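Local coordinates for prophage Lp1 protein 11 (PDB 3B7H) that probably binds DNA through a Cro/C1-type helix-turn-helix domain, as a prophage-encoded regulator would, at residues D66-F70 and P71-E75. Sequence-based numbering, arbitrary orientation.
Sequences DFFDF and PPYNE
Asn74 ND2 donates a nearly straight hydrogen bond to Asp69 OD1 (2.8 Å, N-H...O 167°), closing a tight chain reversal with a cis peptide bond before Pro72, in the tail that follows the last helix of this Cro/C1-type helix-turn-helix protein. The bond leaves ND2 in the plane of its amide and reaches the anti side of OD1, with the carboxylate plane turned 67° from the amide. Asn74 also gives its backbone N to Phe70 O (3.1 Å), while residues Pro72 to Glu75 form a type I beta turn. A chi1 of 70°, which tucks CG between the two backbone arms, folds the Asn74 amide back over the Phe70 backbone, and its OD1 lies 3.2 Å from Phe70 C.

Next to these bonds, Tyr73 joins Phe68 and Phe70 in an aromatic cluster. Phe68 sets its edge against one face of Tyr73 in a T-shaped pair, centroids 5.2 Å apart, and Pro72 CG covers the opposite face. Tyr73 in turn points an edge at Phe70 in an offset edge-to-face pair. The cluster reaches helix 4-18, where Phe70 stacks on His11 and Tyr73 OH is hydrogen-bonded to Asp4, and also the dimer interface, where Phe68 meets Phe68 of the second subunit. Across the Phe70-Tyr73 pair, CZ of Phe70 comes within 3.4 Å of CD1 of Tyr73.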
ATOM      1  N   ASP A  66      -8.736   4.974   4.815  1.00 19.96           N
ATOM      2  CA  ASP A  66      -8.764   6.421   5.052  1.00 20.67           C
ATOM      3  C   ASP A  66      -7.413   7.104   4.821  1.00 20.77           C
ATOM      4  O   ASP A  66      -7.360   8.222   4.262  1.00 20.80           O
ATOM      5  CB  ASP A  66      -9.285   6.740   6.448  1.00 20.87           C
ATOM      6  CG  ASP A  66     -10.821   6.631   6.546  1.00 22.97           C
ATOM      7  OD1 ASP A  66     -11.521   6.648   5.502  1.00 26.73           O
ATOM      8  OD2 ASP A  66     -11.326   6.526   7.676  1.00 24.46           O
ATOM      9  N   PHE A  67      -6.335   6.427   5.212  1.00 20.59           N
ATOM     10  CA  PHE A  67      -4.985   6.895   4.897  1.00 19.98           C
ATOM     11  C   PHE A  67      -4.853   7.284   3.417  1.00 19.79           C
ATOM     12  O   PHE A  67      -4.268   8.304   3.090  1.00 20.36           O
ATOM     13  CB  PHE A  67      -3.930   5.836   5.252  1.00 19.92           C
ATOM     14  CG  PHE A  67      -2.533   6.256   4.896  1.00 20.41           C
ATOM     15  CD1 PHE A  67      -1.786   7.005   5.775  1.00 21.01           C
ATOM     16  CD2 PHE A  67      -2.017   5.986   3.648  1.00 19.21           C
ATOM     17  CE1 PHE A  67      -0.515   7.452   5.437  1.00 21.31           C
ATOM     18  CE2 PHE A  67      -0.754   6.433   3.285  1.00 19.55           C
ATOM     19  CZ  PHE A  67      -0.003   7.174   4.173  1.00 21.12           C
ATOM     20  N   PHE A  68      -5.429   6.495   2.531  1.00 19.53           N
ATOM     21  CA  PHE A  68      -5.248   6.691   1.115  1.00 19.69           C
ATOM     22  C   PHE A  68      -6.273   7.619   0.479  1.00 20.04           C
ATOM     23  O   PHE A  68      -6.322   7.706  -0.751  1.00 19.56           O
ATOM     24  CB  PHE A  68      -5.237   5.345   0.390  1.00 19.98           C
ATOM     25  CG  PHE A  68      -3.895   4.645   0.415  1.00 21.00           C
ATOM     26  CD1 PHE A  68      -2.828   5.154  -0.309  1.00 20.07           C
ATOM     27  CD2 PHE A  68      -3.711   3.482   1.144  1.00 21.51           C
ATOM     28  CE1 PHE A  68      -1.605   4.531  -0.299  1.00 20.32           C
ATOM     29  CE2 PHE A  68      -2.471   2.854   1.153  1.00 21.89           C
ATOM     30  CZ  PHE A  68      -1.429   3.376   0.429  1.00 19.72           C
ATOM     31  N   ASP A  69      -7.068   8.324   1.288  1.00 21.33           N
ATOM     32  CA  ASP A  69      -8.044   9.273   0.783  1.00 21.47           C
ATOM     33  C   ASP A  69      -7.362  10.599   0.550  1.00 22.30           C
ATOM     34  O   ASP A  69      -7.675  11.595   1.214  1.00 22.77           O
ATOM     35  CB  ASP A  69      -9.206   9.407   1.770  1.00 22.22           C
ATOM     36  CG  ASP A  69     -10.410  10.166   1.208  1.00 22.57           C
ATOM     37  OD1 ASP A  69     -10.444  10.518  -0.012  1.00 21.93           O
ATOM     38  OD2 ASP A  69     -11.349  10.402   2.032  1.00 24.02           O
ATOM     39  N   PHE A  70      -6.419  10.606  -0.393  1.00 22.38           N
ATOM     40  CA  PHE A  70      -5.754  11.834  -0.864  1.00 22.75           C
ATOM     41  C   PHE A  70      -5.225  11.583  -2.247  1.00 22.93           C
ATOM     42  O   PHE A  70      -5.004  10.432  -2.600  1.00 21.99           O
ATOM     43  CB  PHE A  70      -4.595  12.269   0.041  1.00 22.93           C
ATOM     44  CG  PHE A  70      -3.399  11.362   0.006  1.00 22.36           C
ATOM     45  CD1 PHE A  70      -2.265  11.725  -0.680  1.00 22.88           C
ATOM     46  CD2 PHE A  70      -3.399  10.154   0.697  1.00 22.00           C
ATOM     47  CE1 PHE A  70      -1.153  10.910  -0.707  1.00 22.53           C
ATOM     48  CE2 PHE A  70      -2.299   9.330   0.675  1.00 22.14           C
ATOM     49  CZ  PHE A  70      -1.162   9.713  -0.010  1.00 22.22           C
ATOM     50  N   PRO A  71      -5.046  12.649  -3.046  1.00 24.08           N
ATOM     51  CA  PRO A  71      -4.515  12.530  -4.415  1.00 24.34           C
ATOM     52  C   PRO A  71      -3.046  12.170  -4.419  1.00 24.93           C
ATOM     53  O   PRO A  71      -2.312  12.689  -3.611  1.00 26.83           O
ATOM     54  CB  PRO A  71      -4.688  13.946  -4.983  1.00 25.18           C
ATOM     55  CG  PRO A  71      -5.652  14.628  -4.068  1.00 24.92           C
ATOM     56  CD  PRO A  71      -5.363  14.053  -2.730  1.00 24.04           C
ATOM     57  N   PRO A  72      -2.596  11.329  -5.351  1.00 24.77           N
ATOM     58  CA  PRO A  72      -3.274  10.726  -6.504  1.00 24.14           C
ATOM     59  C   PRO A  72      -4.087   9.454  -6.210  1.00 24.21           C
ATOM     60  O   PRO A  72      -4.766   8.952  -7.100  1.00 23.65           O
ATOM     61  CB  PRO A  72      -2.099  10.360  -7.412  1.00 24.21           C
ATOM     62  CG  PRO A  72      -1.020   9.976  -6.453  1.00 24.32           C
ATOM     63  CD  PRO A  72      -1.183  10.907  -5.271  1.00 25.05           C
ATOM     64  N   TYR A  73      -4.012   8.943  -4.987  1.00 23.52           N
ATOM     65  CA  TYR A  73      -4.499   7.604  -4.696  1.00 22.84           C
ATOM     66  C   TYR A  73      -6.022   7.503  -4.625  1.00 22.41           C
ATOM     67  O   TYR A  73      -6.563   6.412  -4.768  1.00 21.24           O
ATOM     68  CB  TYR A  73      -3.873   7.089  -3.408  1.00 22.59           C
ATOM     69  CG  TYR A  73      -2.382   6.959  -3.513  1.00 22.57           C
ATOM     70  CD1 TYR A  73      -1.557   7.844  -2.862  1.00 24.10           C
ATOM     71  CD2 TYR A  73      -1.797   5.992  -4.324  1.00 22.60           C
ATOM     72  CE1 TYR A  73      -0.160   7.740  -2.962  1.00 24.19           C
ATOM     73  CE2 TYR A  73      -0.400   5.886  -4.438  1.00 21.96           C
ATOM     74  CZ  TYR A  73       0.405   6.760  -3.742  1.00 21.75           C
ATOM     75  OH  TYR A  73       1.785   6.703  -3.825  1.00 21.96           O
ATOM     76  N   ASN A  74      -6.709   8.629  -4.434  1.00 22.57           N
ATOM     77  CA  ASN A  74      -8.162   8.638  -4.416  1.00 23.00           C
ATOM     78  C   ASN A  74      -8.781   9.124  -5.708  1.00 24.23           C
ATOM     79  O   ASN A  74      -9.966   9.470  -5.735  1.00 23.93           O
ATOM     80  CB  ASN A  74      -8.711   9.393  -3.180  1.00 22.70           C
ATOM     81  CG  ASN A  74      -8.496  10.889  -3.207  1.00 22.29           C
ATOM     82  OD1 ASN A  74      -7.843  11.453  -4.103  1.00 20.28           O
ATOM     83  ND2 ASN A  74      -9.053  11.554  -2.193  1.00 20.14           N
ATOM     84  N   GLU A  75      -8.002   9.144  -6.778  1.00 25.13           N
ATOM     85  CA  GLU A  75      -8.556   9.377  -8.108  1.00 27.52           C
ATOM     86  C   GLU A  75      -8.058   8.309  -9.070  1.00 28.05           C
ATOM     87  O   GLU A  75      -7.044   7.691  -8.792  1.00 27.27           O
ATOM     88  CB  GLU A  75      -8.162  10.776  -8.569  1.00 29.04           C
ATOM     89  CG  GLU A  75      -8.747  11.925  -7.650  1.00 33.31           C
ATOM     90  CD  GLU A  75     -10.316  12.122  -7.699  1.00 39.25           C
ATOM     91  OE1 GLU A  75     -10.868  12.335  -8.823  1.00 41.38           O
ATOM     92  OE2 GLU A  75     -10.990  12.110  -6.608  1.00 41.20           O
TER